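PDB 4FYE: SidF, inhibitor of growth family, member 3 from Legionella pneumophila subsp. pneumophila, which is a phosphoinositide phosphatase that probably removes the 3-phosphate from phosphatidylinositol 3,4,5-trisphosphate. Local coordinates for residues M246-A251 with A306-D311; A364-R367 with N372-E375; A555-Y560 with L612-T617. The protein carries 1 engineered substitution. All blocks are in the same frame, centred on the assembly; numbering follows the deposited sequence.

Contact 1: M246-A251 with A306-D311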
ATOM      1  N   MET A 246       2.721   6.661  -2.070  1.00 71.12           N
ATOM      2  CA  MET A 246       1.619   6.439  -1.102  1.00 54.75           C
ATOM      3  C   MET A 246       0.300   6.819  -1.680  1.00 47.55           C
ATOM      4  O   MET A 246       0.059   7.964  -2.042  1.00 51.85           O
ATOM      5  CB  MET A 246       1.792   7.124   0.252  1.00 55.88           C
ATOM      6  CG  MET A 246       1.128   6.362   1.375  1.00 51.63           C
ATOM      7  SD  MET A 246       1.621   6.941   2.999  0.59 46.54           S
ATOM      8  CE  MET A 246       0.379   6.071   3.956  1.00 44.20           C
ATOM      9  N   ALA A 247      -0.577   5.842  -1.747  1.00 39.75           N
ATOM     10  CA  ALA A 247      -1.907   6.117  -2.206  1.00 39.13           C
ATOM     11  C   ALA A 247      -2.931   5.458  -1.282  1.00 39.45           C
ATOM     12  O   ALA A 247      -2.656   4.418  -0.641  1.00 47.84           O
ATOM     13  CB  ALA A 247      -2.071   5.556  -3.636  1.00 38.59           C
ATOM     14  N   ARG A 248      -4.119   6.026  -1.286  1.00 34.97           N
ATOM     15  CA  ARG A 248      -5.207   5.551  -0.506  1.00 37.90           C
ATOM     16  C   ARG A 248      -5.940   4.633  -1.485  1.00 38.97           C
ATOM     17  O   ARG A 248      -6.281   5.035  -2.618  1.00 41.20           O
ATOM     18  CB  ARG A 248      -6.107   6.732  -0.125  1.00 34.69           C
ATOM     19  CG  ARG A 248      -7.390   6.341   0.614  1.00 34.15           C
ATOM     20  CD  ARG A 248      -7.036   6.092   2.128  1.00 38.05           C
ATOM     21  NE  ARG A 248      -8.273   5.986   2.848  1.00 38.89           N
ATOM     22  CZ  ARG A 248      -8.942   7.034   3.310  1.00 41.98           C
ATOM     23  NH1 ARG A 248      -8.415   8.244   3.189  1.00 43.92           N
ATOM     24  NH2 ARG A 248     -10.130   6.864   3.895  1.00 41.08           N
ATOM     25  N   MET A 249      -6.188   3.422  -1.043  1.00 36.30           N
ATOM     26  CA  MET A 249      -6.830   2.412  -1.863  1.00 40.34           C
ATOM     27  C   MET A 249      -8.268   2.162  -1.364  1.00 44.00           C
ATOM     28  O   MET A 249      -8.485   1.762  -0.215  1.00 43.36           O
ATOM     29  CB  MET A 249      -6.045   1.131  -1.795  1.00 38.76           C
ATOM     30  CG  MET A 249      -6.655  -0.010  -2.567  1.00 51.90           C
ATOM     31  SD  MET A 249      -5.374  -1.265  -2.918  0.86 60.44           S
ATOM     32  CE  MET A 249      -5.551  -2.179  -1.413  1.00 53.94           C
ATOM     33  N   ILE A 250      -9.236   2.439  -2.228  1.00 39.21           N
ATOM     34  CA  ILE A 250     -10.621   2.254  -1.921  1.00 37.22           C
ATOM     35  C   ILE A 250     -11.238   1.309  -2.965  1.00 38.78           C
ATOM     36  O   ILE A 250     -11.012   1.465  -4.148  1.00 43.83           O
ATOM     37  CB  ILE A 250     -11.340   3.547  -2.084  1.00 36.23           C
ATOM     38  CG1 ILE A 250     -10.589   4.668  -1.377  1.00 35.69           C
ATOM     39  CG2 ILE A 250     -12.759   3.376  -1.569  1.00 36.09           C
ATOM     40  CD1 ILE A 250     -10.768   4.637   0.120  1.00 36.75           C
ATOM     41  N   ALA A 251     -12.061   0.366  -2.523  1.00 39.76           N
ATOM     42  CA  ALA A 251     -12.760  -0.517  -3.440  1.00 40.78           C
ATOM     43  C   ALA A 251     -14.183  -0.601  -2.953  1.00 42.05           C
ATOM     44  O   ALA A 251     -14.425  -0.620  -1.757  1.00 45.44           O
ATOM     45  CB  ALA A 251     -12.122  -1.892  -3.423  1.00 40.55           C
ATOM     46  N   ALA A 306      -3.756   9.886  10.557  1.00 45.92           N
ATOM     47  CA  ALA A 306      -4.714  10.711  11.309  1.00 42.73           C
ATOM     48  C   ALA A 306      -5.672  11.403  10.364  1.00 44.80           C
ATOM     49  O   ALA A 306      -6.841  11.534  10.673  1.00 45.85           O
ATOM     50  CB  ALA A 306      -3.987  11.739  12.154  1.00 42.55           C
ATOM     51  N   GLN A 307      -5.171  11.870   9.207  1.00 47.88           N
ATOM     52  CA  GLN A 307      -6.031  12.528   8.166  1.00 42.33           C
ATOM     53  C   GLN A 307      -7.008  11.497   7.630  1.00 40.71           C
ATOM     54  O   GLN A 307      -8.151  11.844   7.404  1.00 45.56           O
ATOM     55  CB  GLN A 307      -5.207  13.170   6.973  1.00 40.16           C
ATOM     56  CG  GLN A 307      -5.944  14.305   6.195  1.00 38.72           C
ATOM     57  CD  GLN A 307      -6.015  15.666   6.930  1.00 43.28           C
ATOM     58  OE1 GLN A 307      -5.003  16.212   7.396  1.00 49.88           O
ATOM     59  NE2 GLN A 307      -7.209  16.243   7.006  1.00 43.69           N
ATOM     60  N   ARG A 308      -6.573  10.248   7.382  1.00 38.95           N
ATOM     61  CA  ARG A 308      -7.517   9.238   6.875  1.00 40.84           C
ATOM     62  C   ARG A 308      -8.674   9.116   7.943  1.00 42.69           C
ATOM     63  O   ARG A 308      -9.847   9.091   7.610  1.00 42.58           O
ATOM     64  CB  ARG A 308      -6.844   7.861   6.614  1.00 36.86           C
ATOM     65  CG  ARG A 308      -7.858   6.704   6.458  1.00 36.00           C
ATOM     66  CD  ARG A 308      -7.312   5.322   5.875  1.00 32.99           C
ATOM     67  NE  ARG A 308      -7.335   4.573   7.029  1.00 45.43           N
ATOM     68  CZ  ARG A 308      -8.096   3.580   7.394  1.00 46.51           C
ATOM     69  NH1 ARG A 308      -8.835   2.823   6.578  1.00 43.42           N
ATOM     70  NH2 ARG A 308      -7.887   3.257   8.638  1.00 50.54           N
ATOM     71  N   GLN A 309      -8.310   9.121   9.223  1.00 41.13           N
ATOM     72  CA  GLN A 309      -9.257   8.911  10.259  1.00 43.90           C
ATOM     73  C   GLN A 309     -10.266  10.049  10.231  1.00 47.16           C
ATOM     74  O   GLN A 309     -11.443   9.792  10.346  1.00 49.14           O
ATOM     75  CB  GLN A 309      -8.529   8.796  11.597  1.00 48.39           C
ATOM     76  CG  GLN A 309      -9.394   8.340  12.753  1.00 58.19           C
ATOM     77  CD  GLN A 309      -8.575   7.994  13.984  1.00 57.48           C
ATOM     78  OE1 GLN A 309      -8.528   8.765  14.923  1.00 53.23           O
ATOM     79  NE2 GLN A 309      -7.887   6.845  13.950  1.00 60.16           N
ATOM     80  N   ILE A 310      -9.830  11.297  10.032  1.00 46.48           N
ATOM     81  CA  ILE A 310     -10.760  12.404   9.893  1.00 46.64           C
ATOM     82  C   ILE A 310     -11.693  12.235   8.627  1.00 53.62           C
ATOM     83  O   ILE A 310     -12.936  12.497   8.701  1.00 46.66           O
ATOM     84  CB  ILE A 310     -10.037  13.785   9.896  1.00 50.82           C
ATOM     85  CG1 ILE A 310      -9.769  14.348  11.308  1.00 49.28           C
ATOM     86  CG2 ILE A 310     -10.940  14.861   9.288  1.00 48.12           C
ATOM     87  CD1 ILE A 310      -8.966  13.529  12.250  1.00 48.36           C
ATOM     88  N   ASP A 311     -11.111  11.810   7.489  1.00 48.45           N
ATOM     89  CA  ASP A 311     -11.852  11.570   6.232  1.00 52.33           C
ATOM     90  C   ASP A 311     -12.976  10.567   6.433  1.00 50.41           C
ATOM     91  O   ASP A 311     -13.967  10.589   5.708  1.00 50.51           O
ATOM     92  CB  ASP A 311     -10.949  10.839   5.203  1.00 60.72           C
ATOM     93  CG  ASP A 311      -9.858  11.689   4.672  1.00 84.04           C
ATOM     94  OD1 ASP A 311      -9.801  12.885   5.117  1.00104.77           O
ATOM     95  OD2 ASP A 311      -9.055  11.151   3.825  1.00 78.29           O
TER
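The backbones of strand residues 247-251 and helix residues 306-311 stay well apart, with Arg248 CA and Arg308 CA, the nearest pair, 8.6 Å from each other. This is helix-on-sheet packing: the last turn or so of helix 284-311 lies over strand 247-254 of a mixed six-stranded sheet, and long side chains bridge the gap. Arg248 does most of the spanning. Its CG stands anti to the backbone N (chi1 175°), then the chain bends at the CB-CG bond and delivers the guanidinium to the helix. There NH1 donates to Asp311 OD2 at 3.0 Å, a hydrogen bond that is also a salt bridge. The N-H to acceptor angle is 150°, and the carboxylate is met on its anti side. OD2 lies in the guanidinium plane, and the two flat groups are nearly coplanar, 16° apart.

Arg308 comes in at about a right angle to Arg248 and uses methylene groups, not its charge, to touch it. The Arg308 guanidinium passes on to Asp265 on the neighbouring strand 260-268, whose OD1 also forms a salt bridge with Arg248 NE. One carboxylate thus gathers both buried arginines, which probably offsets their like charges, and Ile9 of helix 9-16 adds apolar cover. Arg308 CG sits over the centre of one face of the Arg248 guanidinium, 3.3 Å from CZ, while Arg308 CD lies 3.2 Å from Arg248 NE.

Contact 2: A364-R367 with N372-E375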
ATOM      1  N   ALA A 364      13.779  -9.843   3.934  1.00 46.34           N
ATOM      2  CA  ALA A 364      14.718  -9.183   4.796  1.00 45.36           C
ATOM      3  C   ALA A 364      16.014  -9.913   4.886  1.00 46.86           C
ATOM      4  O   ALA A 364      17.064  -9.268   5.043  1.00 53.40           O
ATOM      5  CB  ALA A 364      14.119  -9.083   6.168  1.00 50.38           C
ATOM      6  N   GLY A 365      16.000 -11.247   4.808  1.00 44.61           N
ATOM      7  CA  GLY A 365      17.307 -11.967   4.954  1.00 46.56           C
ATOM      8  C   GLY A 365      18.177 -12.198   3.728  1.00 45.12           C
ATOM      9  O   GLY A 365      19.229 -12.759   3.844  1.00 47.98           O
ATOM     10  N   GLN A 366      17.699 -11.813   2.547  1.00 42.86           N
ATOM     11  CA  GLN A 366      18.300 -12.173   1.251  1.00 43.20           C
ATOM     12  C   GLN A 366      19.738 -11.747   1.129  1.00 47.96           C
ATOM     13  O   GLN A 366      20.094 -10.666   1.523  1.00 46.58           O
ATOM     14  CB  GLN A 366      17.546 -11.474   0.157  1.00 44.68           C
ATOM     15  CG  GLN A 366      17.645 -12.135  -1.185  1.00 45.35           C
ATOM     16  CD  GLN A 366      16.772 -11.489  -2.209  1.00 44.79           C
ATOM     17  OE1 GLN A 366      17.229 -11.234  -3.321  1.00 51.74           O
ATOM     18  NE2 GLN A 366      15.496 -11.249  -1.870  1.00 39.92           N
ATOM     19  N   ARG A 367      20.577 -12.573   0.518  1.00 53.24           N
ATOM     20  CA  ARG A 367      22.003 -12.303   0.510  1.00 58.92           C
ATOM     21  C   ARG A 367      22.621 -11.953  -0.828  1.00 61.97           C
ATOM     22  O   ARG A 367      23.786 -11.557  -0.899  1.00 76.55           O
ATOM     23  CB  ARG A 367      22.766 -13.486   1.147  1.00 62.69           C
ATOM     24  CG  ARG A 367      22.562 -13.492   2.639  1.00 65.88           C
ATOM     25  CD  ARG A 367      23.691 -14.143   3.340  1.00 74.45           C
ATOM     26  NE  ARG A 367      23.695 -13.788   4.748  1.00 77.45           N
ATOM     27  CZ  ARG A 367      23.611 -14.678   5.733  1.00 82.03           C
ATOM     28  NH1 ARG A 367      23.495 -15.987   5.459  1.00 82.80           N
ATOM     29  NH2 ARG A 367      23.626 -14.249   6.987  1.00 80.24           N
ATOM     30  N   ASN A 372      19.338  -3.961   0.071  1.00 50.70           N
ATOM     31  CA  ASN A 372      19.092  -3.400   1.395  1.00 56.75           C
ATOM     32  C   ASN A 372      17.716  -3.769   1.988  1.00 58.47           C
ATOM     33  O   ASN A 372      17.074  -3.008   2.746  1.00 59.32           O
ATOM     34  CB  ASN A 372      19.357  -1.880   1.396  1.00 59.98           C
ATOM     35  CG  ASN A 372      20.767  -1.545   0.924  1.00 62.29           C
ATOM     36  OD1 ASN A 372      21.730  -1.643   1.689  1.00 62.07           O
ATOM     37  ND2 ASN A 372      20.903  -1.220  -0.356  1.00 64.16           N
ATOM     38  N   GLN A 373      17.293  -4.980   1.652  1.00 52.34           N
ATOM     39  CA  GLN A 373      16.090  -5.527   2.168  1.00 49.18           C
ATOM     40  C   GLN A 373      16.208  -5.746   3.665  1.00 52.26           C
ATOM     41  O   GLN A 373      15.212  -5.638   4.392  1.00 56.21           O
ATOM     42  CB  GLN A 373      15.704  -6.787   1.416  1.00 46.82           C
ATOM     43  CG  GLN A 373      15.052  -6.507   0.066  1.00 43.90           C
ATOM     44  CD  GLN A 373      14.804  -7.763  -0.765  1.00 44.12           C
ATOM     45  OE1 GLN A 373      15.744  -8.360  -1.324  1.00 49.99           O
ATOM     46  NE2 GLN A 373      13.553  -8.188  -0.833  1.00 39.64           N
ATOM     47  N   LYS A 374      17.410  -5.919   4.163  1.00 53.91           N
ATOM     48  CA  LYS A 374      17.558  -6.136   5.593  1.00 59.05           C
ATOM     49  C   LYS A 374      17.263  -4.851   6.365  1.00 61.79           C
ATOM     50  O   LYS A 374      16.514  -4.882   7.353  1.00 59.33           O
ATOM     51  CB  LYS A 374      18.897  -6.818   5.972  1.00 56.21           C
ATOM     52  CG  LYS A 374      19.238  -6.793   7.472  1.00 61.27           C
ATOM     53  CD  LYS A 374      19.708  -8.136   8.017  1.00 70.41           C
ATOM     54  CE  LYS A 374      21.015  -8.089   8.825  1.00 79.55           C
ATOM     55  NZ  LYS A 374      20.999  -7.406  10.163  1.00 80.30           N
ATOM     56  N   GLU A 375      17.792  -3.724   5.887  1.00 66.89           N
ATOM     57  CA  GLU A 375      17.485  -2.424   6.529  1.00 63.77           C
ATOM     58  C   GLU A 375      16.028  -2.041   6.354  1.00 58.09           C
ATOM     59  O   GLU A 375      15.395  -1.539   7.285  1.00 61.53           O
ATOM     60  CB  GLU A 375      18.396  -1.311   6.019  1.00 64.81           C
ATOM     61  CG  GLU A 375      19.834  -1.452   6.519  1.00 75.29           C
ATOM     62  CD  GLU A 375      20.627  -2.587   5.810  1.00 84.31           C
ATOM     63  OE1 GLU A 375      20.584  -2.749   4.556  1.00 82.82           O
ATOM     64  OE2 GLU A 375      21.326  -3.321   6.530  1.00 91.95           O
TER
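Ala364 and Lys374 meet where the loop after strand 353-360 folds back on the first turn of helix 373-387, a strand-loop-helix connection. Their CA atoms are 4.2 Å apart, so backbone and first side-chain carbons meet directly. Ala364 CA rests on the carbonyl of Gln373, 3.6 Å from its O, and the methyl of Ala364 comes almost as near to that oxygen. In the other direction Ala364 O lies 3.2 Å from Lys374 CB. The lysine then bends repeatedly and leads away from the loop, taking NZ to a salt bridge with Glu378 further along the same helix.

Gln366, two residues after Ala364, and Gln373, just before Lys374, bring their ends together. Gln366 has CG anti to its own N (chi1 -156°) and runs on extended, which carries its amide across to that of Gln373. The amide planes are steeply inclined to each other, 78° apart, with Gln366 NE2 3.0 Å from Gln373 OE1. Gln366 NE2 has a further, weak hydrogen bond to Asn420 OD1, and Phe422 packs on the same side chain. Arg652 lies near Gln373; its sequence setting is consistent with the arginine of a CX5R phosphatase signature, although a serine takes the cysteine place in the deposited chain.

The loop is therefore held to the helix start by close van der Waals packing of polar backbone against aliphatic carbon, beside two buried amides, that of Gln366 held by a weak bond to Asn420.

Contact 3: A555-Y560 with L612-T617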
ATOM      1  N   ALA A 555       5.484 -20.728  21.639  1.00 85.29           N
ATOM      2  CA  ALA A 555       5.562 -22.158  21.985  1.00 90.43           C
ATOM      3  C   ALA A 555       4.241 -22.733  22.478  1.00 91.61           C
ATOM      4  O   ALA A 555       3.777 -23.772  21.990  1.00 90.75           O
ATOM      5  CB  ALA A 555       6.634 -22.381  23.048  1.00 88.71           C
ATOM      6  N   LEU A 556       3.650 -22.037  23.444  1.00 90.37           N
ATOM      7  CA  LEU A 556       2.402 -22.463  24.045  1.00 92.15           C
ATOM      8  C   LEU A 556       1.208 -22.262  23.122  1.00 90.65           C
ATOM      9  O   LEU A 556       0.288 -23.078  23.095  1.00 93.64           O
ATOM     10  CB  LEU A 556       2.176 -21.742  25.366  1.00 90.82           C
ATOM     11  CG  LEU A 556       3.099 -22.224  26.501  1.00 99.21           C
ATOM     12  CD1 LEU A 556       3.022 -21.206  27.621  1.00 95.90           C
ATOM     13  CD2 LEU A 556       2.790 -23.638  27.010  1.00 93.79           C
ATOM     14  N   ARG A 557       1.209 -21.197  22.342  1.00 86.17           N
ATOM     15  CA  ARG A 557       0.123 -21.067  21.379  1.00 84.68           C
ATOM     16  C   ARG A 557       0.218 -22.208  20.373  1.00 83.34           C
ATOM     17  O   ARG A 557      -0.788 -22.832  20.002  1.00 84.03           O
ATOM     18  CB  ARG A 557       0.095 -19.676  20.745  1.00 82.04           C
ATOM     19  CG  ARG A 557      -0.902 -18.737  21.460  1.00 87.84           C
ATOM     20  CD  ARG A 557      -0.375 -17.330  21.763  1.00 86.46           C
ATOM     21  NE  ARG A 557      -1.449 -16.495  22.299  1.00 88.10           N
ATOM     22  CZ  ARG A 557      -1.345 -15.226  22.691  1.00 85.01           C
ATOM     23  NH1 ARG A 557      -0.203 -14.570  22.633  1.00 86.77           N
ATOM     24  NH2 ARG A 557      -2.412 -14.604  23.158  1.00 87.25           N
ATOM     25  N   LYS A 558       1.449 -22.523  20.006  1.00 82.44           N
ATOM     26  CA  LYS A 558       1.718 -23.489  18.958  1.00 83.35           C
ATOM     27  C   LYS A 558       1.174 -24.855  19.401  1.00 85.13           C
ATOM     28  O   LYS A 558       0.344 -25.463  18.727  1.00 82.13           O
ATOM     29  CB  LYS A 558       3.226 -23.513  18.679  1.00 81.02           C
ATOM     30  CG  LYS A 558       3.725 -24.497  17.619  1.00 81.00           C
ATOM     31  CD  LYS A 558       5.197 -24.197  17.329  1.00 79.69           C
ATOM     32  CE  LYS A 558       5.632 -24.476  15.895  1.00 71.11           C
ATOM     33  NZ  LYS A 558       5.951 -25.901  15.746  1.00 74.24           N
ATOM     34  N   ALA A 559       1.607 -25.316  20.560  1.00 92.03           N
ATOM     35  CA  ALA A 559       1.118 -26.598  21.060  1.00 94.58           C
ATOM     36  C   ALA A 559      -0.404 -26.590  21.264  1.00 93.97           C
ATOM     37  O   ALA A 559      -1.059 -27.624  21.075  1.00 94.03           O
ATOM     38  CB  ALA A 559       1.824 -26.985  22.350  1.00 97.98           C
ATOM     39  N   TYR A 560      -0.960 -25.436  21.656  1.00 90.97           N
ATOM     40  CA  TYR A 560      -2.398 -25.347  21.880  1.00 90.48           C
ATOM     41  C   TYR A 560      -3.134 -25.446  20.558  1.00 93.40           C
ATOM     42  O   TYR A 560      -4.123 -26.181  20.444  1.00100.61           O
ATOM     43  CB  TYR A 560      -2.745 -24.031  22.525  1.00 90.98           C
ATOM     44  CG  TYR A 560      -4.222 -23.850  22.787  1.00 92.63           C
ATOM     45  CD1 TYR A 560      -5.072 -23.434  21.772  1.00 86.51           C
ATOM     46  CD2 TYR A 560      -4.770 -24.091  24.073  1.00 95.36           C
ATOM     47  CE1 TYR A 560      -6.421 -23.260  21.995  1.00 91.86           C
ATOM     48  CE2 TYR A 560      -6.127 -23.918  24.317  1.00 94.83           C
ATOM     49  CZ  TYR A 560      -6.955 -23.497  23.274  1.00 98.30           C
ATOM     50  OH  TYR A 560      -8.314 -23.287  23.468  1.00 95.82           O
ATOM     51  N   LEU A 612      -1.424 -21.348   8.821  1.00 61.96           N
ATOM     52  CA  LEU A 612      -0.322 -21.114   7.888  1.00 57.30           C
ATOM     53  C   LEU A 612       0.956 -20.814   8.667  1.00 60.77           C
ATOM     54  O   LEU A 612       2.080 -21.100   8.213  1.00 62.16           O
ATOM     55  CB  LEU A 612      -0.656 -19.952   6.969  1.00 54.46           C
ATOM     56  CG  LEU A 612      -1.262 -20.097   5.540  1.00 60.12           C
ATOM     57  CD1 LEU A 612      -1.288 -21.508   4.907  1.00 55.54           C
ATOM     58  CD2 LEU A 612      -2.623 -19.451   5.456  1.00 52.91           C
ATOM     59  N   TYR A 613       0.783 -20.229   9.848  1.00 59.29           N
ATOM     60  CA  TYR A 613       1.924 -19.736  10.598  1.00 59.15           C
ATOM     61  C   TYR A 613       2.460 -20.880  11.463  1.00 62.98           C
ATOM     62  O   TYR A 613       3.632 -21.256  11.344  1.00 64.88           O
ATOM     63  CB  TYR A 613       1.582 -18.460  11.431  1.00 56.87           C
ATOM     64  CG  TYR A 613       2.711 -18.051  12.361  1.00 57.14           C
ATOM     65  CD1 TYR A 613       3.938 -17.586  11.855  1.00 54.02           C
ATOM     66  CD2 TYR A 613       2.584 -18.231  13.749  1.00 61.83           C
ATOM     67  CE1 TYR A 613       4.984 -17.282  12.704  1.00 56.33           C
ATOM     68  CE2 TYR A 613       3.619 -17.932  14.627  1.00 59.33           C
ATOM     69  CZ  TYR A 613       4.811 -17.448  14.107  1.00 62.16           C
ATOM     70  OH  TYR A 613       5.814 -17.154  15.016  1.00 63.34           O
ATOM     71  N   TYR A 614       1.596 -21.462  12.284  1.00 61.16           N
ATOM     72  CA  TYR A 614       2.043 -22.493  13.202  1.00 66.25           C
ATOM     73  C   TYR A 614       2.510 -23.777  12.503  1.00 68.26           C
ATOM     74  O   TYR A 614       3.524 -24.336  12.914  1.00 71.53           O
ATOM     75  CB  TYR A 614       1.015 -22.749  14.312  1.00 64.83           C
ATOM     76  CG  TYR A 614       0.840 -21.567  15.250  1.00 62.38           C
ATOM     77  CD1 TYR A 614       1.908 -21.118  16.023  1.00 65.48           C
ATOM     78  CD2 TYR A 614      -0.391 -20.926  15.406  1.00 61.33           C
ATOM     79  CE1 TYR A 614       1.764 -20.053  16.896  1.00 64.65           C
ATOM     80  CE2 TYR A 614      -0.545 -19.852  16.292  1.00 63.36           C
ATOM     81  CZ  TYR A 614       0.543 -19.419  17.034  1.00 64.16           C
ATOM     82  OH  TYR A 614       0.487 -18.335  17.903  1.00 65.82           O
ATOM     83  N   GLU A 615       1.806 -24.206  11.449  1.00 68.55           N
ATOM     84  CA  GLU A 615       2.214 -25.352  10.564  1.00 67.63           C
ATOM     85  C   GLU A 615       3.350 -24.987   9.593  1.00 64.89           C
ATOM     86  O   GLU A 615       3.881 -25.830   8.878  1.00 60.20           O
ATOM     87  CB  GLU A 615       1.019 -25.870   9.757  1.00 69.22           C
ATOM     88  CG  GLU A 615      -0.090 -26.408  10.647  1.00 73.87           C
ATOM     89  CD  GLU A 615      -1.208 -27.130   9.902  1.00 81.67           C
ATOM     90  OE1 GLU A 615      -1.095 -27.350   8.669  1.00 83.66           O
ATOM     91  OE2 GLU A 615      -2.213 -27.506  10.571  1.00 86.82           O
ATOM     92  N   ASN A 616       3.720 -23.707   9.583  1.00 63.33           N
ATOM     93  CA  ASN A 616       4.846 -23.261   8.801  1.00 60.38           C
ATOM     94  C   ASN A 616       4.652 -23.646   7.340  1.00 60.18           C
ATOM     95  O   ASN A 616       5.582 -24.061   6.639  1.00 62.55           O
ATOM     96  CB  ASN A 616       6.142 -23.822   9.415  1.00 62.32           C
ATOM     97  CG  ASN A 616       7.406 -23.245   8.791  1.00 63.67           C
ATOM     98  OD1 ASN A 616       8.396 -23.972   8.710  1.00 66.04           O
ATOM     99  ND2 ASN A 616       7.385 -21.969   8.312  1.00 54.77           N
ATOM    100  N   THR A 617       3.430 -23.446   6.855  1.00 59.32           N
ATOM    101  CA  THR A 617       3.124 -23.662   5.434  1.00 54.95           C
ATOM    102  C   THR A 617       3.020 -22.370   4.575  1.00 53.28           C
ATOM    103  O   THR A 617       2.898 -22.428   3.335  1.00 53.95           O
ATOM    104  CB  THR A 617       1.862 -24.507   5.279  1.00 53.17           C
ATOM    105  OG1 THR A 617       0.786 -23.881   5.994  1.00 52.78           O
ATOM    106  CG2 THR A 617       2.111 -25.927   5.816  1.00 51.63           C
TER
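Tyr614 of segment 612-617 reaches across to Arg557 and Lys558 with one side of its ring and its hydroxyl, setting out from CB. From there CG stands anti to the carbonyl carbon (chi1 -66°), which aims the ring at the helix carrying residues 555-560. CD1 is the first atom to land, 3.8 Å from Lys558 CA and equally close to Lys558 CB. Next along, CE1 lies 4.0 Å from Lys558 N. The Lys558 CA hydrogen makes an off-centre CH-pi contact, with CA 4.2 Å from the ring centroid and 29° off the ring normal. Further out, CZ approaches Arg557 CB at 3.7 Å, and the tip, OH, comes to within 3.2 Å of that same carbon.

Lys558 slides past Tyr614 in the opposite direction, and its CE finishes 3.7 Å from Tyr614 O. Arg557 starts toward the ring but bends away, taking its guanidinium to Asp450 and Asn446 of helix 438-458. Val445 of that helix packs on Tyr614, and Tyr613 OH hydrogen-bonds Asp554.

Past the tyrosine the chain leaves the helix through a Schellman motif, with Asn616 at positive phi, its N bonded to Tyr613 O and Thr617 N weakly to Leu612 O. Here helix-helix packing sets a tyrosine at the C-terminal end of helix 590-614 against the flank of the long helix 522-583, near the end of its predicted coiled coil.

Along the chain the three contacts come in series: each closes before the next opens, so none nests in or crosses another. Contact 1 closes a loop of 54 residues that takes in the edge strand 260-268 and most of helix 284-311, fixing that helix to the six-stranded sheet. Contact 2 is local, bridging only four residues, and sets the route from the four-stranded sheet into helix 373-387. Contact 3 closes 51 residues, nearly all helical, joining the long helix 522-583 to the end of helix 590-614. Contacts 2 and 3 have the closest centres, 25 Å apart, and about 14 Å separates their nearest atoms.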